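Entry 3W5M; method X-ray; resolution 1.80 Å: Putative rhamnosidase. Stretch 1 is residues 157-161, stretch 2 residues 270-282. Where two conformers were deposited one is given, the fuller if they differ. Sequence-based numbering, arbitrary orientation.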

# COMPACT_ATOMS: atom_id res chain seq x y z
N ARG A 157 -15.87 -18.64 38.44
CA ARG A 157 -16.30 -18.01 39.70
C ARG A 157 -17.34 -16.94 39.38
O ARG A 157 -17.39 -16.46 38.25
CB ARG A 157 -15.12 -17.43 40.47
CG ARG A 157 -14.04 -18.48 40.77
CD ARG A 157 -14.52 -19.46 41.81
NE ARG A 157 -13.53 -20.47 42.18
CZ ARG A 157 -13.65 -21.78 41.95
NH1 ARG A 157 -14.72 -22.28 41.31
NH2 ARG A 157 -12.69 -22.63 42.39
N TRP A 158 -18.17 -16.62 40.36
CA TRP A 158 -19.31 -15.71 40.15
C TRP A 158 -19.18 -14.53 41.11
O TRP A 158 -18.71 -14.70 42.26
CB TRP A 158 -20.62 -16.49 40.38
CG TRP A 158 -20.83 -17.57 39.34
CD1 TRP A 158 -21.51 -17.45 38.16
CD2 TRP A 158 -20.33 -18.92 39.38
NE1 TRP A 158 -21.48 -18.64 37.47
CE2 TRP A 158 -20.75 -19.55 38.19
CE3 TRP A 158 -19.56 -19.65 40.31
CZ2 TRP A 158 -20.44 -20.89 37.90
CZ3 TRP A 158 -19.24 -20.97 40.02
CH2 TRP A 158 -19.68 -21.58 38.82
N PHE A 159 -19.61 -13.35 40.66
CA PHE A 159 -19.41 -12.10 41.39
C PHE A 159 -20.64 -11.22 41.26
O PHE A 159 -21.22 -11.14 40.16
CB PHE A 159 -18.24 -11.32 40.80
CG PHE A 159 -16.95 -12.11 40.81
CD1 PHE A 159 -16.72 -13.04 39.80
CD2 PHE A 159 -16.02 -12.00 41.85
CE1 PHE A 159 -15.56 -13.82 39.79
CE2 PHE A 159 -14.86 -12.77 41.84
CZ PHE A 159 -14.64 -13.67 40.83
N ARG A 160 -20.96 -10.54 42.36
CA ARG A 160 -22.06 -9.58 42.39
C ARG A 160 -21.68 -8.32 43.14
O ARG A 160 -20.90 -8.36 44.11
CB ARG A 160 -23.28 -10.19 43.11
CG ARG A 160 -24.07 -11.20 42.30
CD ARG A 160 -25.22 -11.83 43.10
NE ARG A 160 -26.08 -10.85 43.78
CZ ARG A 160 -27.17 -10.31 43.25
NH1 ARG A 160 -27.56 -10.65 42.03
NH2 ARG A 160 -27.89 -9.44 43.96
N ARG A 161 -22.27 -7.20 42.71
CA ARG A 161 -22.19 -5.96 43.47
C ARG A 161 -23.40 -5.10 43.17
O ARG A 161 -23.80 -4.92 42.04
CB ARG A 161 -20.91 -5.17 43.20
CG ARG A 161 -20.72 -4.01 44.17
CD ARG A 161 -19.40 -3.28 44.01
NE ARG A 161 -19.40 -2.02 44.76
CZ ARG A 161 -18.37 -1.19 44.82
NH1 ARG A 161 -17.24 -1.49 44.19
NH2 ARG A 161 -18.47 -0.08 45.53
N GLU A 270 -29.83 -11.14 38.99
CA GLU A 270 -30.93 -10.16 39.23
C GLU A 270 -30.75 -9.35 40.49
O GLU A 270 -30.11 -9.82 41.45
CB GLU A 270 -32.31 -10.84 39.30
CG GLU A 270 -32.62 -11.81 38.17
CD GLU A 270 -32.86 -11.14 36.84
OE1 GLU A 270 -32.99 -9.90 36.79
OE2 GLU A 270 -32.91 -11.86 35.83
N PRO A 271 -31.36 -8.15 40.53
CA PRO A 271 -31.26 -7.33 41.73
C PRO A 271 -31.59 -8.02 43.05
O PRO A 271 -30.85 -7.82 44.02
CB PRO A 271 -32.23 -6.18 41.44
CG PRO A 271 -32.13 -6.01 39.97
CD PRO A 271 -31.95 -7.40 39.40
N ASP A 272 -32.65 -8.81 43.11
CA ASP A 272 -33.15 -9.27 44.42
C ASP A 272 -32.66 -10.65 44.88
O ASP A 272 -33.18 -11.22 45.85
CB ASP A 272 -34.68 -9.17 44.50
CG ASP A 272 -35.16 -7.73 44.70
OD1 ASP A 272 -34.35 -6.89 45.17
OD2 ASP A 272 -36.35 -7.44 44.41
N PHE A 273 -31.62 -11.15 44.23
CA PHE A 273 -31.02 -12.44 44.54
C PHE A 273 -30.31 -12.36 45.88
O PHE A 273 -29.70 -11.33 46.20
CB PHE A 273 -30.01 -12.77 43.44
CG PHE A 273 -29.30 -14.07 43.66
CD1 PHE A 273 -29.89 -15.26 43.27
CD2 PHE A 273 -28.06 -14.08 44.28
CE1 PHE A 273 -29.23 -16.47 43.49
CE2 PHE A 273 -27.40 -15.28 44.50
CZ PHE A 273 -27.98 -16.47 44.10
N ASP A 274 -30.36 -13.43 46.68
CA ASP A 274 -29.72 -13.35 47.98
C ASP A 274 -28.25 -13.78 47.94
O ASP A 274 -27.96 -14.95 47.78
CB ASP A 274 -30.45 -14.17 49.04
CG ASP A 274 -29.70 -14.17 50.37
OD1 ASP A 274 -29.09 -13.13 50.72
OD2 ASP A 274 -29.69 -15.21 51.05
N ASP A 275 -27.34 -12.84 48.10
CA ASP A 275 -25.92 -13.18 48.08
C ASP A 275 -25.35 -12.91 49.46
O ASP A 275 -24.13 -12.76 49.64
CB ASP A 275 -25.19 -12.39 46.99
CG ASP A 275 -25.33 -10.89 47.17
OD1 ASP A 275 -25.79 -10.46 48.24
OD2 ASP A 275 -24.99 -10.12 46.25
N SER A 276 -26.22 -12.83 50.46
CA SER A 276 -25.72 -12.45 51.78
C SER A 276 -24.75 -13.50 52.36
O SER A 276 -23.90 -13.14 53.17
CB SER A 276 -26.86 -12.06 52.74
OG SER A 276 -27.64 -13.17 53.07
N GLY A 277 -24.84 -14.74 51.90
CA GLY A 277 -23.92 -15.82 52.32
C GLY A 277 -22.64 -15.95 51.50
O GLY A 277 -21.80 -16.81 51.77
N TRP A 278 -22.48 -15.10 50.47
CA TRP A 278 -21.28 -15.12 49.60
C TRP A 278 -20.15 -14.34 50.31
O TRP A 278 -20.40 -13.25 50.82
CB TRP A 278 -21.58 -14.41 48.26
CG TRP A 278 -22.48 -15.13 47.27
CD1 TRP A 278 -23.39 -16.12 47.52
CD2 TRP A 278 -22.56 -14.86 45.87
NE1 TRP A 278 -24.01 -16.50 46.36
CE2 TRP A 278 -23.53 -15.73 45.33
CE3 TRP A 278 -21.90 -13.94 45.01
CZ2 TRP A 278 -23.85 -15.73 43.96
CZ3 TRP A 278 -22.21 -13.94 43.66
CH2 TRP A 278 -23.18 -14.84 43.14
N PRO A 279 -18.92 -14.87 50.34
CA PRO A 279 -17.81 -14.11 50.90
C PRO A 279 -17.44 -12.91 50.04
O PRO A 279 -17.81 -12.86 48.85
CB PRO A 279 -16.64 -15.10 50.87
CG PRO A 279 -17.03 -16.15 49.89
CD PRO A 279 -18.52 -16.22 49.90
N ALA A 280 -16.70 -11.96 50.61
CA ALA A 280 -16.17 -10.85 49.82
C ALA A 280 -15.18 -11.38 48.78
O ALA A 280 -14.42 -12.32 49.05
CB ALA A 280 -15.46 -9.85 50.73
N ALA A 281 -15.17 -10.77 47.59
CA ALA A 281 -14.14 -11.03 46.61
C ALA A 281 -12.77 -10.65 47.20
O ALA A 281 -12.68 -9.77 48.07
CB ALA A 281 -14.40 -10.25 45.32
N LYS A 282 -11.73 -11.32 46.73
CA LYS A 282 -10.36 -11.05 47.13
C LYS A 282 -9.64 -10.27 46.03
O LYS A 282 -9.73 -10.62 44.85
CB LYS A 282 -9.64 -12.39 47.35
CG LYS A 282 -8.20 -12.24 47.84
CD LYS A 282 -7.48 -13.58 47.79
CE LYS A 282 -5.97 -13.39 47.91
NZ LYS A 282 -5.61 -12.51 49.05

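A single arginine can organise an irregular segment of chain by offering several N–H groups in one plane, and the contact between strand 157-161 and loop 270-282 of this putative rhamnosidase is a compact example. Of the strand residues, Arg160 gives up by far the most surface to the loop. Its CA-to-CB bond points toward the loop, and the chain leaves the strand with chi1 at -76° (m) and chi2 extended at 176° (t). The bend comes at chi3, 50° (p), followed by chi4 at 91°; together these set the guanidinium so that its edge meets acceptors from two parts of the loop.

On that edge, Arg160 NE donates to Asp275 OD2 at 2.8 Å, a nearly straight hydrogen bond (167°) that is also a salt bridge. Asp275 has chi1 at 58° (p) and its CA-to-CB bond toward the strand, a short side chain that delivers its carboxylate to NE without a long reach. Arg160 NH1 donates to the backbone Glu270 O at 2.7 Å. Arg160 NH2 adds weak hydrogen bonds, both 3.4 Å long, to Pro271 O and Glu270 O. These two carbonyls belong to the type I turn from Glu270 to Phe273, and Glu270 O also accepts the turn's own weak bond from Phe273 N. The guanidinium thus braces the turn through its backbone, while the CA-to-CB bonds of Glu270 and Pro271 point away from the strand. Over one face of the guanidinium lies Phe273 CB, 3.5 Å from Arg160 NH1.

The hydrocarbon part of the arginine also makes contact. Its methylene portion packs against Trp278, with Arg160 CG 3.6 Å from Trp278 CZ3. Trp278 is the last residue of the second type I turn, which is closed by Trp278 N donating to Asp275 O at 3.0 Å, so the salt-bridge partner and the indole sit at the two ends of one turn. With chi1 at -73° (m) and chi2 at 22°, the indole extends its six-membered ring to the strand, where Trp278 CH2 lies 4.1 Å from Trp158 CB. Trp158 itself starts toward the loop, but its ring leads away, leaving CB as its apolar contact.

Phe159 shows the converse. Its CA-to-CB bond points away from the loop, yet with chi1 at -57° (m) the ring comes nearer, and its edge meets Ala281, Phe159 CD2 to Ala281 CB at 4.2 Å. Both residues are buried, and the methyl of Ala281 suits this apolar place. In all, 372 Å² is buried, counting both sides, with polar bonds and hydrocarbon packing meeting on one arginine.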